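Tungsten formylmethanofuran dehydrogenase subunit E (Syntrophus aciditrophicus, PDB 3D00) is of unproven function but binds zinc and resembles a subunit of the tungsten formylmethanofuran dehydrogenase implicated in microbial methanogenesis. Local coordinates at residues 54-59 and 83-88. Sequence-based numbering, arbitrary orientation.
Sequences CETRTC and GLFAVS
Cys-54 and Val-87 face each other as a non-hydrogen-bonded antiparallel pair, their CA atoms 4.5 Å apart, where strands 50-54 and 86-91 lie side by side in the mixed sheet of the FmdE domain. Just beyond this pair, Glu-55 N donates to Ala-86 O at 3.1 Å, a nearly straight bond (N-H...O 167°). Glu-55 O does not accept from Ala-86 N in return but from Leu-84 N, two residues earlier, also at 3.1 Å and with the donor 50° out of the carbonyl plane. Phe-85 centres an inverse gamma turn between the two bonded residues, closed by a weak bond from Ala-86 N to Leu-84 O; this turn and the shift of partner mark the end of regular strand pairing.

The Glu-55 side chain starts with CG anti to its carbonyl carbon, then runs extended beyond CG, bringing CD within 3.8 Å of Ala-86 CB. Its OE1 reaches Leu-84 CD1 at 3.6 Å. Thr-56 divides its branches: CG2 rests 3.9 Å from Phe-85 CD1 and meets the ring obliquely, while OG1, anti to the backbone N (chi1 -179°), accepts from Thr-58 N at 3.3 Å in an ST turn. The Phe-85 side chain also packs on Ile-32 and Met-36, which joins this turn to helix 28-42.

The buried Glu-55 carboxylate forms a salt bridge through OE1 with Arg-99 and a hydrogen bond through OE2 with Tyr-190 OH of the second subunit. An alanine at Glu-55 would probably leave Arg-99 without this counter-charge and Tyr-190 of the second subunit without this partner. Both bonds would probably offset the cost of burying the charge against Ala-86 CB and Leu-84 CD1, and through this carboxylate the end of strand 50-54 meets the second subunit.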
ATOM      1  N   CYS A  54       7.026   2.993  -6.426  1.00 39.08           N
ATOM      2  CA  CYS A  54       8.040   2.085  -5.864  1.00 39.32           C
ATOM      3  C   CYS A  54       8.170   0.882  -6.753  1.00 38.41           C
ATOM      4  O   CYS A  54       7.164   0.354  -7.156  1.00 40.35           O
ATOM      5  CB  CYS A  54       7.637   1.565  -4.498  1.00 39.76           C
ATOM      6  SG  CYS A  54       7.684   2.833  -3.295  1.00 45.74           S
ATOM      7  N   GLU A  55       9.401   0.446  -7.024  1.00 37.21           N
ATOM      8  CA  GLU A  55       9.671  -0.646  -7.917  1.00 37.14           C
ATOM      9  C   GLU A  55       9.898  -1.935  -7.179  1.00 37.53           C
ATOM     10  O   GLU A  55      10.306  -2.932  -7.763  1.00 39.26           O
ATOM     11  CB  GLU A  55      10.857  -0.315  -8.804  1.00 39.09           C
ATOM     12  CG  GLU A  55      10.725   1.051  -9.378  1.00 39.15           C
ATOM     13  CD  GLU A  55      11.779   1.423 -10.375  1.00 39.71           C
ATOM     14  OE1 GLU A  55      12.580   0.590 -10.834  1.00 37.77           O
ATOM     15  OE2 GLU A  55      11.762   2.609 -10.716  1.00 42.62           O
ATOM     16  N   THR A  56       9.647  -1.911  -5.880  1.00 38.93           N
ATOM     17  CA  THR A  56       9.590  -3.121  -5.077  1.00 39.00           C
ATOM     18  C   THR A  56       8.424  -2.965  -4.102  1.00 39.28           C
ATOM     19  O   THR A  56       8.086  -1.861  -3.718  1.00 38.91           O
ATOM     20  CB  THR A  56      10.930  -3.400  -4.322  1.00 37.42           C
ATOM     21  OG1 THR A  56      10.775  -4.598  -3.586  1.00 38.44           O
ATOM     22  CG2 THR A  56      11.328  -2.274  -3.313  1.00 36.01           C
ATOM     23  N   ARG A  57       7.821  -4.084  -3.704  1.00 42.50           N
ATOM     24  CA  ARG A  57       6.806  -4.081  -2.669  1.00 43.05           C
ATOM     25  C   ARG A  57       7.369  -4.129  -1.239  1.00 46.13           C
ATOM     26  O   ARG A  57       6.681  -3.789  -0.297  1.00 45.16           O
ATOM     27  CB  ARG A  57       5.755  -5.156  -2.932  1.00 45.26           C
ATOM     28  CG  ARG A  57       6.175  -6.584  -2.843  1.00 48.08           C
ATOM     29  CD  ARG A  57       4.962  -7.463  -3.198  1.00 50.13           C
ATOM     30  N   THR A  58       8.643  -4.462  -1.092  1.00 46.00           N
ATOM     31  CA  THR A  58       9.243  -4.651   0.215  1.00 46.22           C
ATOM     32  C   THR A  58       9.720  -3.333   0.809  1.00 45.07           C
ATOM     33  O   THR A  58      10.601  -2.707   0.271  1.00 45.29           O
ATOM     34  CB  THR A  58      10.421  -5.629   0.097  1.00 47.78           C
ATOM     35  OG1 THR A  58      10.018  -6.741  -0.728  1.00 48.98           O
ATOM     36  CG2 THR A  58      10.871  -6.112   1.447  1.00 46.61           C
ATOM     37  N   CYS A  59       9.136  -2.924   1.934  1.00 43.74           N
ATOM     38  CA  CYS A  59       9.630  -1.828   2.771  1.00 43.46           C
ATOM     39  C   CYS A  59       9.463  -0.441   2.195  1.00 43.10           C
ATOM     40  O   CYS A  59       8.939   0.465   2.843  1.00 43.89           O
ATOM     41  CB  CYS A  59      11.122  -2.023   3.138  1.00 44.32           C
ATOM     42  SG  CYS A  59      11.402  -3.331   4.306  1.00 45.95           S
ATOM     43  N   GLY A  83      11.092  -5.932  -7.967  1.00 42.52           N
ATOM     44  CA  GLY A  83      12.236  -6.345  -7.152  1.00 41.86           C
ATOM     45  C   GLY A  83      13.419  -5.399  -7.142  1.00 41.21           C
ATOM     46  O   GLY A  83      14.501  -5.773  -6.709  1.00 42.60           O
ATOM     47  N   LEU A  84      13.196  -4.167  -7.596  1.00 39.62           N
ATOM     48  CA  LEU A  84      14.223  -3.151  -7.694  1.00 36.82           C
ATOM     49  C   LEU A  84      14.015  -2.157  -6.549  1.00 36.21           C
ATOM     50  O   LEU A  84      12.939  -1.649  -6.345  1.00 33.52           O
ATOM     51  CB  LEU A  84      14.169  -2.436  -9.039  1.00 36.38           C
ATOM     52  CG  LEU A  84      14.466  -3.318 -10.243  1.00 37.12           C
ATOM     53  CD1 LEU A  84      14.214  -2.554 -11.527  1.00 36.54           C
ATOM     54  CD2 LEU A  84      15.907  -3.867 -10.208  1.00 37.79           C
ATOM     55  N   PHE A  85      15.069  -1.933  -5.784  1.00 38.89           N
ATOM     56  CA  PHE A  85      15.033  -1.031  -4.623  1.00 39.86           C
ATOM     57  C   PHE A  85      15.204   0.398  -5.142  1.00 39.42           C
ATOM     58  O   PHE A  85      16.276   0.971  -5.092  1.00 39.51           O
ATOM     59  CB  PHE A  85      16.107  -1.405  -3.586  1.00 41.29           C
ATOM     60  CG  PHE A  85      15.752  -0.993  -2.188  1.00 41.86           C
ATOM     61  CD1 PHE A  85      14.768  -1.667  -1.490  1.00 42.78           C
ATOM     62  CD2 PHE A  85      16.385   0.063  -1.576  1.00 43.31           C
ATOM     63  CE1 PHE A  85      14.405  -1.280  -0.208  1.00 43.82           C
ATOM     64  CE2 PHE A  85      16.028   0.460  -0.275  1.00 43.09           C
ATOM     65  CZ  PHE A  85      15.046  -0.213   0.394  1.00 43.22           C
ATOM     66  N   ALA A  86      14.108   0.936  -5.644  1.00 37.94           N
ATOM     67  CA  ALA A  86      14.085   2.250  -6.266  1.00 38.45           C
ATOM     68  C   ALA A  86      12.703   2.889  -6.068  1.00 38.63           C
ATOM     69  O   ALA A  86      11.677   2.212  -5.974  1.00 36.15           O
ATOM     70  CB  ALA A  86      14.395   2.112  -7.733  1.00 34.59           C
ATOM     71  N   VAL A  87      12.696   4.209  -5.947  1.00 39.87           N
ATOM     72  CA  VAL A  87      11.452   4.967  -5.882  1.00 37.91           C
ATOM     73  C   VAL A  87      11.615   6.140  -6.832  1.00 36.44           C
ATOM     74  O   VAL A  87      12.708   6.662  -6.960  1.00 37.14           O
ATOM     75  CB  VAL A  87      11.189   5.510  -4.417  1.00 37.74           C
ATOM     76  CG1 VAL A  87      12.458   6.250  -3.868  1.00 36.86           C
ATOM     77  CG2 VAL A  87       9.945   6.450  -4.375  1.00 37.14           C
ATOM     78  N   SER A  88      10.536   6.509  -7.518  1.00 35.20           N
ATOM     79  CA  SER A  88      10.481   7.764  -8.229  0.50 35.35           C
ATOM     80  C   SER A  88       9.329   8.590  -7.695  1.00 35.21           C
ATOM     81  O   SER A  88       8.263   8.046  -7.301  1.00 36.61           O
ATOM     82  CB  SER A  88      10.334   7.565  -9.733  0.50 35.32           C
ATOM     83  OG  SER A  88       9.080   7.026 -10.052  0.50 34.80           O
TER